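Local coordinates for peptidase M16 C-terminal domain-containing protein (Enterococcus faecalis, PDB 3D3Y) that is of unknown function but probably adopts the fold of M16 peptidases and may bind a metal ion, at residues L275-G280 with A393-V398; S80-Q85 with E375-L380; M292-K297 with N327-L332; A154-Q159 with K170-G175. All blocks are in the same frame, centred on the assembly; numbering follows the deposited sequence.

Contact 1 (L275-G280 with A393-V398); sequences LQVFNG and ARINAV
Val398, whose side chain packs against Val277, gives its backbone O to Lys354 NZ, and Asn396 O accepts a hydrogen bond from the same nitrogen. Two backbone carbonyls, where helix 388-397 gives way to loop, thus share one lysine of helix 347-364, and for Asn396 O the partial negative charge near a helix C-terminus probably favours the pairing. This is helix packing in what is probably the second alpha/beta half of an M16-type fold, where helix 272-284 rests on strand 303-309 with one side and meets segment 393-398 with another.

The side chains meet across the contact through carbon atoms alone. The valines slide past each other in opposite directions, with their methyls interleaved: Val277 CG2 lies 3.8 Å from Val398 CG2, while Val398 CG1 reaches back to 4.0 Å from Val277 CB. In Val277, CG1 is anti to the backbone N (chi1 177°), which leaves CG2 beside that N and directed at its partner. Short, beta-branched residues suit this place because they put carbon close to the backbone, with Val277 CA and Val398 CA 7.4 Å apart. Val277 also touches Ile403, Thr353 and Leu357, so it is buried on several sides.

Ile395 contributes the end of its chain, and CD1 comes within 4.5 Å of Val277 CG2. Gln276 joins in through its aliphatic base alone. Its chain bends at chi2 (-69°) and carries the amide away from segment 393-398, leaving Gln276 CB as the atom that meets Ile395 CD1, at 4.1 Å.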
loop_
_atom_site.group_PDB
_atom_site.type_symbol
_atom_site.label_atom_id
_atom_site.label_comp_id
_atom_site.label_asym_id
_atom_site.label_seq_id
_atom_site.Cartn_x
_atom_site.Cartn_y
_atom_site.Cartn_z
ATOM N N LEU A 275 -3.168 -17.295 -9.515
ATOM C CA LEU A 275 -4.141 -16.250 -9.108
ATOM C C LEU A 275 -3.937 -14.967 -9.919
ATOM O O LEU A 275 -4.903 -14.323 -10.354
ATOM C CB LEU A 275 -4.040 -15.978 -7.605
ATOM C CG LEU A 275 -4.833 -14.766 -7.085
ATOM C CD1 LEU A 275 -6.326 -15.101 -7.166
ATOM C CD2 LEU A 275 -4.413 -14.485 -5.624
ATOM N N GLN A 276 -2.669 -14.634 -10.178
ATOM C CA GLN A 276 -2.342 -13.478 -11.015
ATOM C C GLN A 276 -3.077 -13.612 -12.371
ATOM O O GLN A 276 -3.715 -12.676 -12.845
ATOM C CB GLN A 276 -0.823 -13.399 -11.222
ATOM C CG GLN A 276 -0.001 -13.128 -9.952
ATOM C CD GLN A 276 -0.233 -11.719 -9.422
ATOM O OE1 GLN A 276 -0.593 -10.803 -10.181
ATOM N NE2 GLN A 276 -0.049 -11.536 -8.124
ATOM N N VAL A 277 -2.982 -14.798 -12.957
ATOM C CA VAL A 277 -3.559 -15.063 -14.258
ATOM C C VAL A 277 -5.073 -15.159 -14.141
ATOM O O VAL A 277 -5.783 -14.559 -14.958
ATOM C CB VAL A 277 -2.928 -16.323 -14.932
ATOM C CG1 VAL A 277 -3.610 -16.638 -16.297
ATOM C CG2 VAL A 277 -1.410 -16.125 -15.115
ATOM N N PHE A 278 -5.572 -15.872 -13.122
ATOM C CA PHE A 278 -7.032 -15.968 -12.935
ATOM C C PHE A 278 -7.650 -14.573 -12.883
ATOM O O PHE A 278 -8.665 -14.297 -13.545
ATOM C CB PHE A 278 -7.402 -16.722 -11.657
ATOM C CG PHE A 278 -8.828 -16.479 -11.240
ATOM C CD1 PHE A 278 -9.876 -17.249 -11.784
ATOM C CD2 PHE A 278 -9.136 -15.458 -10.341
ATOM C CE1 PHE A 278 -11.219 -17.000 -11.423
ATOM C CE2 PHE A 278 -10.468 -15.198 -9.982
ATOM C CZ PHE A 278 -11.513 -15.987 -10.512
ATOM N N ASN A 279 -7.015 -13.686 -12.112
ATOM C CA ASN A 279 -7.530 -12.339 -11.928
ATOM C C ASN A 279 -7.606 -11.592 -13.234
ATOM O O ASN A 279 -8.614 -10.912 -13.511
ATOM C CB ASN A 279 -6.724 -11.517 -10.911
ATOM C CG ASN A 279 -7.298 -10.114 -10.753
ATOM O OD1 ASN A 279 -6.637 -9.103 -11.086
ATOM N ND2 ASN A 279 -8.543 -10.049 -10.295
ATOM N N GLY A 280 -6.556 -11.721 -14.049
ATOM C CA GLY A 280 -6.533 -11.086 -15.359
ATOM C C GLY A 280 -7.651 -11.567 -16.267
ATOM O O GLY A 280 -8.236 -10.763 -16.987
ATOM N N ALA A 393 9.127 -16.923 -15.949
ATOM C CA ALA A 393 8.902 -18.347 -16.196
ATOM C C ALA A 393 7.618 -18.858 -15.485
ATOM O O ALA A 393 6.806 -19.613 -16.053
ATOM C CB ALA A 393 10.116 -19.144 -15.754
ATOM N N ARG A 394 7.424 -18.421 -14.250
ATOM C CA ARG A 394 6.266 -18.884 -13.499
ATOM C C ARG A 394 4.963 -18.334 -14.075
ATOM O O ARG A 394 3.971 -19.085 -14.185
ATOM C CB ARG A 394 6.431 -18.607 -12.006
ATOM C CG ARG A 394 7.370 -19.645 -11.375
ATOM C CD ARG A 394 7.509 -19.438 -9.898
ATOM N NE ARG A 394 8.480 -20.366 -9.324
ATOM C CZ ARG A 394 8.507 -20.692 -8.028
ATOM N NH1 ARG A 394 7.604 -20.181 -7.188
ATOM N NH2 ARG A 394 9.405 -21.542 -7.583
ATOM N N ILE A 395 4.958 -17.062 -14.489
ATOM C CA ILE A 395 3.793 -16.553 -15.248
ATOM C C ILE A 395 3.512 -17.365 -16.520
ATOM O O ILE A 395 2.364 -17.806 -16.780
ATOM C CB ILE A 395 3.929 -15.031 -15.572
ATOM C CG1 ILE A 395 3.794 -14.216 -14.275
ATOM C CG2 ILE A 395 2.841 -14.583 -16.551
ATOM C CD1 ILE A 395 2.355 -14.233 -13.634
ATOM N N ASN A 396 4.559 -17.573 -17.313
ATOM C CA ASN A 396 4.453 -18.388 -18.537
ATOM C C ASN A 396 3.909 -19.810 -18.341
ATOM O O ASN A 396 3.207 -20.319 -19.201
ATOM C CB ASN A 396 5.796 -18.433 -19.272
ATOM C CG ASN A 396 6.087 -17.163 -20.036
ATOM O OD1 ASN A 396 5.180 -16.495 -20.570
ATOM N ND2 ASN A 396 7.348 -16.813 -20.096
ATOM N N ALA A 397 4.213 -20.428 -17.197
ATOM C CA ALA A 397 3.884 -21.833 -16.961
ATOM C C ALA A 397 2.479 -22.090 -16.413
ATOM O O ALA A 397 2.071 -23.264 -16.288
ATOM C CB ALA A 397 4.937 -22.496 -16.046
ATOM N N VAL A 398 1.750 -21.023 -16.057
ATOM C CA VAL A 398 0.393 -21.204 -15.535
ATOM C C VAL A 398 -0.482 -21.960 -16.537
ATOM O O VAL A 398 -0.516 -21.607 -17.712
ATOM C CB VAL A 398 -0.288 -19.869 -15.093
ATOM C CG1 VAL A 398 -1.736 -20.126 -14.622
ATOM C CG2 VAL A 398 0.530 -19.173 -13.976
#

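Contact 2 (S80-Q85 with E375-L380); sequences SKKGNQ and EYLNEL
Leading up to Leu377 and Leu380, which touch Lys82 and Gln85 of segment 80-85, the helical segment 375-380 first presents Tyr376, whose OH is hydrogen-bonded to Asn32 ND2. Leu377 then brings its CD2 methyl to 4.5 Å from Lys82 CE. The lysine offers only its methylene chain here, which suits a leucine, while its charged end makes a cation-pi interaction with Phe311.

Three residues, almost a turn, further on, Leu380 points at the hairpin and places CD1 4.1 Å from Gln85 OE1, the two side chains running past each other in opposite directions. This approach is van der Waals packing, since the amide is already engaged by other groups: OE1 accepts from Trp87 NE1 and Asn32 ND2, and NE2 donates to Ala231 O. Three bonds therefore fix the rotation of the amide and satisfy its buried polar atoms. Asn32 thus links the glutamine to Tyr376 of the helix.

Lys82 and Gln85 stand at the two ends of a tight turn, paired by Lys82 N to Gln85 O at 2.9 Å and Gln85 N to Lys82 O at 2.8 Å. Gly83, with phi 58° and psi -129°, readily takes up a conformation that residues with a side chain seldom adopt. The arrangement is a two-residue beta-hairpin with a type II' turn, joining strands 74-82 and 85-95, in which the residues flanking the turn, Lys82 and Gln85, pack against helix 368-380.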
loop_
_atom_site.group_PDB
_atom_site.type_symbol
_atom_site.label_atom_id
_atom_site.label_comp_id
_atom_site.label_asym_id
_atom_site.label_seq_id
_atom_site.Cartn_x
_atom_site.Cartn_y
_atom_site.Cartn_z
ATOM N N SER A 80 1.522 3.547 4.452
ATOM C CA SER A 80 0.800 2.540 3.685
ATOM C C SER A 80 0.461 1.344 4.562
ATOM O O SER A 80 0.891 1.252 5.714
ATOM C CB SER A 80 1.580 2.122 2.424
ATOM O OG SER A 80 2.883 1.729 2.770
ATOM N N LYS A 81 -0.338 0.435 4.022
ATOM C CA LYS A 81 -0.857 -0.681 4.797
ATOM C C LYS A 81 -0.461 -1.882 3.984
ATOM O O LYS A 81 -0.597 -1.844 2.779
ATOM C CB LYS A 81 -2.387 -0.533 4.852
ATOM C CG LYS A 81 -3.196 -1.720 5.295
ATOM C CD LYS A 81 -4.621 -1.201 5.625
ATOM C CE LYS A 81 -5.658 -2.274 5.463
ATOM N NZ LYS A 81 -7.052 -1.727 5.608
ATOM N N LYS A 82 -0.003 -2.943 4.630
ATOM C CA LYS A 82 0.372 -4.154 3.912
ATOM C C LYS A 82 0.046 -5.311 4.803
ATOM O O LYS A 82 0.684 -5.490 5.846
ATOM C CB LYS A 82 1.872 -4.188 3.590
ATOM C CG LYS A 82 2.277 -5.225 2.493
ATOM C CD LYS A 82 1.975 -4.586 1.136
ATOM C CE LYS A 82 2.447 -5.393 -0.021
ATOM N NZ LYS A 82 1.891 -4.701 -1.228
ATOM N N GLY A 83 -0.944 -6.112 4.401
ATOM C CA GLY A 83 -1.322 -7.255 5.221
ATOM C C GLY A 83 -1.723 -6.757 6.599
ATOM O O GLY A 83 -2.564 -5.847 6.718
ATOM N N ASN A 84 -1.144 -7.358 7.630
ATOM C CA ASN A 84 -1.394 -6.940 8.995
ATOM C C ASN A 84 -0.426 -5.873 9.544
ATOM O O ASN A 84 -0.369 -5.652 10.754
ATOM C CB ASN A 84 -1.396 -8.149 9.922
ATOM C CG ASN A 84 -2.343 -7.965 11.076
ATOM O OD1 ASN A 84 -3.512 -7.558 10.880
ATOM N ND2 ASN A 84 -1.866 -8.231 12.283
ATOM N N GLN A 85 0.317 -5.209 8.655
ATOM C CA GLN A 85 1.313 -4.179 9.047
ATOM C C GLN A 85 0.892 -2.810 8.539
ATOM O O GLN A 85 0.159 -2.686 7.550
ATOM C CB GLN A 85 2.695 -4.530 8.482
ATOM C CG GLN A 85 3.320 -5.750 9.128
ATOM C CD GLN A 85 4.582 -6.224 8.431
ATOM O OE1 GLN A 85 5.090 -5.574 7.515
ATOM N NE2 GLN A 85 5.102 -7.377 8.871
ATOM N N GLU A 375 13.211 -5.127 -2.365
ATOM C CA GLU A 375 14.198 -5.369 -1.303
ATOM C C GLU A 375 13.527 -5.477 0.066
ATOM O O GLU A 375 13.874 -6.340 0.874
ATOM C CB GLU A 375 15.269 -4.270 -1.270
ATOM C CG GLU A 375 16.222 -4.268 -2.464
ATOM C CD GLU A 375 17.249 -5.399 -2.428
ATOM O OE1 GLU A 375 17.348 -6.115 -1.402
ATOM O OE2 GLU A 375 17.970 -5.569 -3.439
ATOM N N TYR A 376 12.552 -4.605 0.319
ATOM C CA TYR A 376 11.845 -4.657 1.580
ATOM C C TYR A 376 11.080 -5.968 1.751
ATOM O O TYR A 376 11.224 -6.642 2.780
ATOM C CB TYR A 376 10.946 -3.435 1.755
ATOM C CG TYR A 376 10.499 -3.251 3.184
ATOM C CD1 TYR A 376 11.352 -2.722 4.131
ATOM C CD2 TYR A 376 9.214 -3.618 3.585
ATOM C CE1 TYR A 376 10.955 -2.558 5.459
ATOM C CE2 TYR A 376 8.802 -3.461 4.908
ATOM C CZ TYR A 376 9.671 -2.913 5.837
ATOM O OH TYR A 376 9.251 -2.729 7.136
ATOM N N LEU A 377 10.297 -6.358 0.746
ATOM C CA LEU A 377 9.561 -7.620 0.830
ATOM C C LEU A 377 10.493 -8.770 1.048
ATOM O O LEU A 377 10.230 -9.627 1.883
ATOM C CB LEU A 377 8.697 -7.903 -0.411
ATOM C CG LEU A 377 7.538 -6.937 -0.647
ATOM C CD1 LEU A 377 6.699 -7.422 -1.829
ATOM C CD2 LEU A 377 6.681 -6.763 0.626
ATOM N N ASN A 378 11.573 -8.788 0.273
ATOM C CA ASN A 378 12.642 -9.767 0.388
ATOM C C ASN A 378 13.215 -9.896 1.791
ATOM O O ASN A 378 13.531 -10.998 2.246
ATOM C CB ASN A 378 13.766 -9.305 -0.502
ATOM C CG ASN A 378 14.235 -10.363 -1.381
ATOM O OD1 ASN A 378 15.003 -11.217 -0.952
ATOM N ND2 ASN A 378 13.764 -10.355 -2.644
ATOM N N GLU A 379 13.379 -8.752 2.440
ATOM C CA GLU A 379 13.867 -8.668 3.804
ATOM C C GLU A 379 12.866 -9.313 4.754
ATOM O O GLU A 379 13.241 -10.089 5.611
ATOM C CB GLU A 379 14.095 -7.201 4.189
ATOM C CG GLU A 379 14.389 -6.953 5.667
ATOM C CD GLU A 379 15.685 -7.602 6.127
ATOM O OE1 GLU A 379 16.553 -7.904 5.271
ATOM O OE2 GLU A 379 15.832 -7.800 7.361
ATOM N N LEU A 380 11.588 -9.002 4.576
ATOM C CA LEU A 380 10.529 -9.629 5.363
ATOM C C LEU A 380 10.442 -11.138 5.143
ATOM O O LEU A 380 10.450 -11.926 6.092
ATOM C CB LEU A 380 9.183 -8.973 5.053
ATOM C CG LEU A 380 9.122 -7.467 5.299
ATOM C CD1 LEU A 380 7.850 -6.888 4.734
ATOM C CD2 LEU A 380 9.241 -7.127 6.772
#

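Contact 3 (M292-K297 with N327-L332); sequences MNVREK and NQVLRL
Val294 pushes both of its methyls against helix 326-341, CG2 toward Leu332 and CG1 toward Val329. The closest approach is Val294 CG2 to Leu332 CB, 4.0 Å, and Val294 CG1 follows with Val329 CG1 at 4.1 Å. Leu332 CD1 lies 4.2 Å from Val294 CG1 too, so the leucine touches both branches of the valine.

The two valines cross at about a right angle, whereas Val294 meets Leu332 at a slant. With CG1 anti to the backbone N (chi1 -170°), Val294 spreads its fork over two residues three apart, nearly one turn, on the facing helix. Valine suits the place because the backbones come close, 6.5 Å between the CA atoms of Val294 and Leu332.

Segment 292-297 finishes helix 289-295 in a wider pi-type turn. The backbone of Val294 is hydrogen-bonded to Leu300, whose side chain touches Val329 and Leu332 and so extends the same apolar patch. Helices 289-295 and 326-341 thus pack together beside the five-stranded mixed sheet, with Val329 and Leu330 reaching Leu257 of strand 255-262, consistent with an alpha/beta half of an M16-type fold. Nearby, Lys297 NZ makes a weak bond to Asn293 OD1, while Asn293 ND2 donates to Lys289 O.

With nothing but aliphatic carbon meeting across the interface, cohesion rests on dispersion and the exclusion of water, and the fit depends on shape rather than on any directional bond.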
loop_
_atom_site.group_PDB
_atom_site.type_symbol
_atom_site.label_atom_id
_atom_site.label_comp_id
_atom_site.label_asym_id
_atom_site.label_seq_id
_atom_site.Cartn_x
_atom_site.Cartn_y
_atom_site.Cartn_z
HETATM N N MSE A 292 -15.792 -8.143 -20.977
HETATM C CA MSE A 292 -16.392 -8.578 -22.233
HETATM C C MSE A 292 -17.860 -8.998 -22.163
HETATM O O MSE A 292 -18.570 -8.900 -23.148
HETATM C CB MSE A 292 -15.549 -9.700 -22.875
HETATM C CG MSE A 292 -14.115 -9.270 -23.231
HETATM SE SE MSE A 292 -14.164 -7.748 -24.506
HETATM C CE MSE A 292 -15.228 -8.536 -25.922
ATOM N N ASN A 293 -18.322 -9.467 -21.018
ATOM C CA ASN A 293 -19.670 -10.035 -20.932
ATOM C C ASN A 293 -20.655 -9.228 -20.103
ATOM O O ASN A 293 -21.847 -9.213 -20.413
ATOM C CB ASN A 293 -19.597 -11.471 -20.405
ATOM C CG ASN A 293 -19.014 -12.411 -21.426
ATOM O OD1 ASN A 293 -19.710 -12.829 -22.336
ATOM N ND2 ASN A 293 -17.727 -12.691 -21.318
ATOM N N VAL A 294 -20.184 -8.573 -19.051
ATOM C CA VAL A 294 -21.100 -7.752 -18.243
ATOM C C VAL A 294 -21.094 -6.307 -18.765
ATOM O O VAL A 294 -22.142 -5.717 -18.960
ATOM C CB VAL A 294 -20.777 -7.761 -16.740
ATOM C CG1 VAL A 294 -21.933 -7.090 -15.957
ATOM C CG2 VAL A 294 -20.513 -9.178 -16.233
ATOM N N ARG A 295 -19.921 -5.747 -19.005
ATOM C CA ARG A 295 -19.847 -4.396 -19.554
ATOM C C ARG A 295 -20.200 -4.345 -21.048
ATOM O O ARG A 295 -21.146 -3.665 -21.450
ATOM C CB ARG A 295 -18.448 -3.828 -19.319
ATOM C CG ARG A 295 -18.281 -2.413 -19.845
ATOM C CD ARG A 295 -16.858 -1.966 -19.626
ATOM N NE ARG A 295 -16.661 -0.602 -20.116
ATOM C CZ ARG A 295 -15.843 0.288 -19.551
ATOM N NH1 ARG A 295 -15.131 -0.028 -18.458
ATOM N NH2 ARG A 295 -15.749 1.496 -20.073
ATOM N N GLU A 296 -19.416 -5.035 -21.874
ATOM C CA GLU A 296 -19.762 -5.204 -23.277
ATOM C C GLU A 296 -20.838 -6.292 -23.332
ATOM O O GLU A 296 -21.141 -6.943 -22.318
ATOM C CB GLU A 296 -18.542 -5.629 -24.102
ATOM C CG GLU A 296 -17.298 -4.742 -23.886
ATOM C CD GLU A 296 -17.326 -3.448 -24.712
ATOM O OE1 GLU A 296 -18.109 -3.366 -25.665
ATOM O OE2 GLU A 296 -16.545 -2.514 -24.425
ATOM N N LYS A 297 -21.413 -6.465 -24.510
ATOM C CA LYS A 297 -22.412 -7.497 -24.768
ATOM C C LYS A 297 -23.729 -7.256 -24.027
ATOM O O LYS A 297 -24.699 -6.844 -24.655
ATOM C CB LYS A 297 -21.830 -8.900 -24.555
ATOM C CG LYS A 297 -20.627 -9.154 -25.479
ATOM C CD LYS A 297 -20.297 -10.623 -25.607
ATOM C CE LYS A 297 -18.832 -10.823 -25.940
ATOM N NZ LYS A 297 -18.381 -12.158 -25.391
ATOM N N ASN A 327 -29.498 -7.503 -9.337
ATOM C CA ASN A 327 -29.605 -8.972 -9.305
ATOM C C ASN A 327 -29.136 -9.586 -10.604
ATOM O O ASN A 327 -28.430 -10.591 -10.595
ATOM C CB ASN A 327 -31.023 -9.419 -8.924
ATOM C CG ASN A 327 -31.420 -8.943 -7.523
ATOM O OD1 ASN A 327 -30.632 -9.019 -6.584
ATOM N ND2 ASN A 327 -32.639 -8.415 -7.390
ATOM N N GLN A 328 -29.484 -8.976 -11.730
ATOM C CA GLN A 328 -28.987 -9.488 -13.012
ATOM C C GLN A 328 -27.463 -9.384 -13.153
ATOM O O GLN A 328 -26.820 -10.299 -13.688
ATOM C CB GLN A 328 -29.664 -8.799 -14.186
ATOM C CG GLN A 328 -29.395 -9.496 -15.488
ATOM C CD GLN A 328 -30.249 -8.975 -16.602
ATOM O OE1 GLN A 328 -31.173 -8.173 -16.382
ATOM N NE2 GLN A 328 -29.942 -9.415 -17.832
ATOM N N VAL A 329 -26.875 -8.284 -12.684
ATOM C CA VAL A 329 -25.427 -8.171 -12.684
ATOM C C VAL A 329 -24.802 -9.252 -11.770
ATOM O O VAL A 329 -23.802 -9.859 -12.132
ATOM C CB VAL A 329 -24.944 -6.762 -12.263
ATOM C CG1 VAL A 329 -23.396 -6.733 -12.091
ATOM C CG2 VAL A 329 -25.379 -5.677 -13.294
ATOM N N LEU A 330 -25.384 -9.520 -10.606
ATOM C CA LEU A 330 -24.800 -10.560 -9.750
ATOM C C LEU A 330 -24.839 -11.924 -10.429
ATOM O O LEU A 330 -23.885 -12.688 -10.332
ATOM C CB LEU A 330 -25.513 -10.624 -8.412
ATOM C CG LEU A 330 -25.380 -9.439 -7.472
ATOM C CD1 LEU A 330 -26.318 -9.699 -6.292
ATOM C CD2 LEU A 330 -23.905 -9.329 -7.027
ATOM N N ARG A 331 -25.947 -12.227 -11.120
ATOM C CA ARG A 331 -26.069 -13.511 -11.860
ATOM C C ARG A 331 -25.040 -13.601 -13.010
ATOM O O ARG A 331 -24.412 -14.644 -13.206
ATOM C CB ARG A 331 -27.502 -13.738 -12.374
ATOM C CG ARG A 331 -28.540 -13.901 -11.221
ATOM C CD ARG A 331 -29.978 -14.263 -11.731
ATOM N NE ARG A 331 -30.713 -13.135 -12.326
ATOM C CZ ARG A 331 -31.569 -12.328 -11.682
ATOM N NH1 ARG A 331 -31.828 -12.478 -10.382
ATOM N NH2 ARG A 331 -32.168 -11.343 -12.344
ATOM N N LEU A 332 -24.856 -12.507 -13.739
ATOM C CA LEU A 332 -23.881 -12.492 -14.837
ATOM C C LEU A 332 -22.449 -12.738 -14.337
ATOM O O LEU A 332 -21.710 -13.489 -14.950
ATOM C CB LEU A 332 -23.942 -11.168 -15.608
ATOM C CG LEU A 332 -25.202 -10.890 -16.446
ATOM C CD1 LEU A 332 -25.256 -9.436 -16.980
ATOM C CD2 LEU A 332 -25.341 -11.889 -17.597
#

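Contact 4 (A154-Q159 with K170-G175); sequences ASLALQ and KIPSFG
A helical turn around Leu156 faces an irregular loop at Pro172, the CA atoms of these two residues 7.1 Å apart, and the loop closes into a type I turn from Pro172 to Gly175. That turn is held by Gly175 N to Pro172 O at 3.0 Å, and the positive phi of Gly175 (81°) is one that glycine adopts readily.

Leu156 carries the side-chain contact, dividing its two methyls between two partners. CD2 presses on the pyrrolidine ring, 3.6 Å from Pro172 CB and 3.8 Å from Pro172 CG, and the two side chains cross at about a right angle. CD1 lies at the edge of the Phe174 ring, near its plane, 4.2 Å from Phe174 CZ. CG is anti to the carbonyl carbon (chi1 -63°), which sends the fork out from the helix toward the loop. A rigid proline ring and the edge of an aromatic ring give the leucine carbon to pack on, and Ile146 of helix 129-148 touches both Leu156 and Phe174.

Beside this apolar patch the backbones are joined through a water, which donates to Leu156 O at 2.8 Å and to Lys170 O at 2.7 Å. Ser160 OG makes only weak hydrogen bonds to these carbonyls, between which its single proton can at most be shared. The lysine's ammonium group turns away, to a salt bridge with Glu167 and a hydrogen bond with Asn164 OD1.

The loop after helix 150-162 thus folds back on that helix through a type I beta turn, while Leu158 packs the helix on the five-stranded sheet of a probable M16-type fold.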
loop_
_atom_site.group_PDB
_atom_site.type_symbol
_atom_site.label_atom_id
_atom_site.label_comp_id
_atom_site.label_asym_id
_atom_site.label_seq_id
_atom_site.Cartn_x
_atom_site.Cartn_y
_atom_site.Cartn_z
ATOM N N ALA A 154 -17.231 3.154 -2.083
ATOM C CA ALA A 154 -17.865 1.850 -2.158
ATOM C C ALA A 154 -16.850 0.721 -1.989
ATOM O O ALA A 154 -17.197 -0.343 -1.462
ATOM C CB ALA A 154 -18.638 1.702 -3.453
ATOM N N SER A 155 -15.605 0.960 -2.397
ATOM C CA SER A 155 -14.525 -0.025 -2.220
ATOM C C SER A 155 -14.142 -0.154 -0.753
ATOM O O SER A 155 -13.986 -1.237 -0.220
ATOM C CB SER A 155 -13.278 0.375 -3.008
ATOM O OG SER A 155 -12.281 -0.641 -2.818
ATOM N N LEU A 156 -13.974 0.979 -0.101
ATOM C CA LEU A 156 -13.734 1.008 1.331
ATOM C C LEU A 156 -14.883 0.388 2.141
ATOM O O LEU A 156 -14.647 -0.321 3.132
ATOM C CB LEU A 156 -13.449 2.439 1.785
ATOM C CG LEU A 156 -12.193 3.066 1.186
ATOM C CD1 LEU A 156 -12.297 4.563 1.390
ATOM C CD2 LEU A 156 -10.923 2.502 1.827
ATOM N N ALA A 157 -16.115 0.665 1.732
ATOM C CA ALA A 157 -17.281 0.136 2.424
ATOM C C ALA A 157 -17.354 -1.379 2.255
ATOM O O ALA A 157 -17.739 -2.091 3.182
ATOM C CB ALA A 157 -18.582 0.785 1.921
ATOM N N LEU A 158 -17.008 -1.864 1.066
ATOM C CA LEU A 158 -16.948 -3.304 0.849
ATOM C C LEU A 158 -15.933 -3.920 1.810
ATOM O O LEU A 158 -16.209 -4.924 2.451
ATOM C CB LEU A 158 -16.548 -3.619 -0.603
ATOM C CG LEU A 158 -16.311 -5.099 -0.929
ATOM C CD1 LEU A 158 -17.637 -5.841 -0.892
ATOM C CD2 LEU A 158 -15.649 -5.191 -2.305
ATOM N N GLN A 159 -14.753 -3.316 1.873
ATOM C CA GLN A 159 -13.722 -3.792 2.796
ATOM C C GLN A 159 -14.177 -3.831 4.268
ATOM O O GLN A 159 -13.870 -4.800 5.001
ATOM C CB GLN A 159 -12.420 -3.026 2.580
ATOM C CG GLN A 159 -11.745 -3.451 1.273
ATOM C CD GLN A 159 -10.366 -2.824 1.039
ATOM O OE1 GLN A 159 -9.577 -2.640 1.968
ATOM N NE2 GLN A 159 -10.064 -2.545 -0.219
ATOM N N LYS A 170 -10.777 -3.244 8.998
ATOM C CA LYS A 170 -11.869 -2.453 8.416
ATOM C C LYS A 170 -11.519 -0.969 8.193
ATOM O O LYS A 170 -12.269 -0.227 7.549
ATOM C CB LYS A 170 -13.162 -2.638 9.224
ATOM C CG LYS A 170 -13.080 -2.240 10.663
ATOM C CD LYS A 170 -14.468 -2.127 11.300
ATOM C CE LYS A 170 -15.050 -3.478 11.633
ATOM N NZ LYS A 170 -16.406 -3.324 12.264
ATOM N N ILE A 171 -10.339 -0.565 8.658
ATOM C CA ILE A 171 -9.843 0.806 8.532
ATOM C C ILE A 171 -8.841 0.922 7.372
ATOM O O ILE A 171 -7.868 0.134 7.315
ATOM C CB ILE A 171 -9.121 1.223 9.853
ATOM C CG1 ILE A 171 -9.957 0.861 11.084
ATOM C CG2 ILE A 171 -8.700 2.718 9.853
ATOM C CD1 ILE A 171 -11.299 1.612 11.233
ATOM N N PRO A 172 -9.027 1.939 6.489
ATOM C CA PRO A 172 -8.062 2.207 5.418
ATOM C C PRO A 172 -6.718 2.682 5.955
ATOM O O PRO A 172 -6.614 3.155 7.091
ATOM C CB PRO A 172 -8.708 3.326 4.602
ATOM C CG PRO A 172 -9.942 3.699 5.292
ATOM C CD PRO A 172 -10.183 2.862 6.472
ATOM N N SER A 173 -5.686 2.549 5.134
ATOM C CA SER A 173 -4.342 2.924 5.530
ATOM C C SER A 173 -4.216 4.369 6.043
ATOM O O SER A 173 -3.292 4.658 6.793
ATOM C CB SER A 173 -3.398 2.709 4.345
ATOM O OG SER A 173 -3.528 3.732 3.391
ATOM N N PHE A 174 -5.119 5.266 5.606
ATOM C CA PHE A 174 -5.048 6.693 5.925
ATOM C C PHE A 174 -6.032 7.114 7.008
ATOM O O PHE A 174 -6.179 8.312 7.284
ATOM C CB PHE A 174 -5.258 7.543 4.658
ATOM C CG PHE A 174 -6.348 7.011 3.748
ATOM C CD1 PHE A 174 -7.680 6.984 4.153
ATOM C CD2 PHE A 174 -6.026 6.518 2.482
ATOM C CE1 PHE A 174 -8.702 6.456 3.284
ATOM C CE2 PHE A 174 -7.021 6.009 1.621
ATOM C CZ PHE A 174 -8.358 5.973 2.022
ATOM N N GLY A 175 -6.695 6.138 7.626
ATOM C CA GLY A 175 -7.570 6.406 8.757
ATOM C C GLY A 175 -8.938 6.912 8.368
ATOM O O GLY A 175 -9.356 6.787 7.218
HETATM O O HOH W 1 -12.541 0.302 4.910
#

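In the fold
Contacts 2 and 4 are the pair that touch. Their centres are 19 Å apart, and Lys81 NZ meets Ile171 O at 2.7 Å, a probable hydrogen bond, while Lys81 CB packs on Ser173 CB. The hairpin of contact 2 is thereby held between helix 368-380 and the loop of contact 4, where the two alpha/beta halves approach each other. Contacts 1 and 3 belong to the helices around the five-stranded sheet, with centres 24 Å apart; helices 272-284 and 289-295 follow each other in the chain. Contact 3 is nested within the loop closed by contact 1, whereas contacts 1 and 2 alternate along the sequence. None of the four includes a metal or ligand.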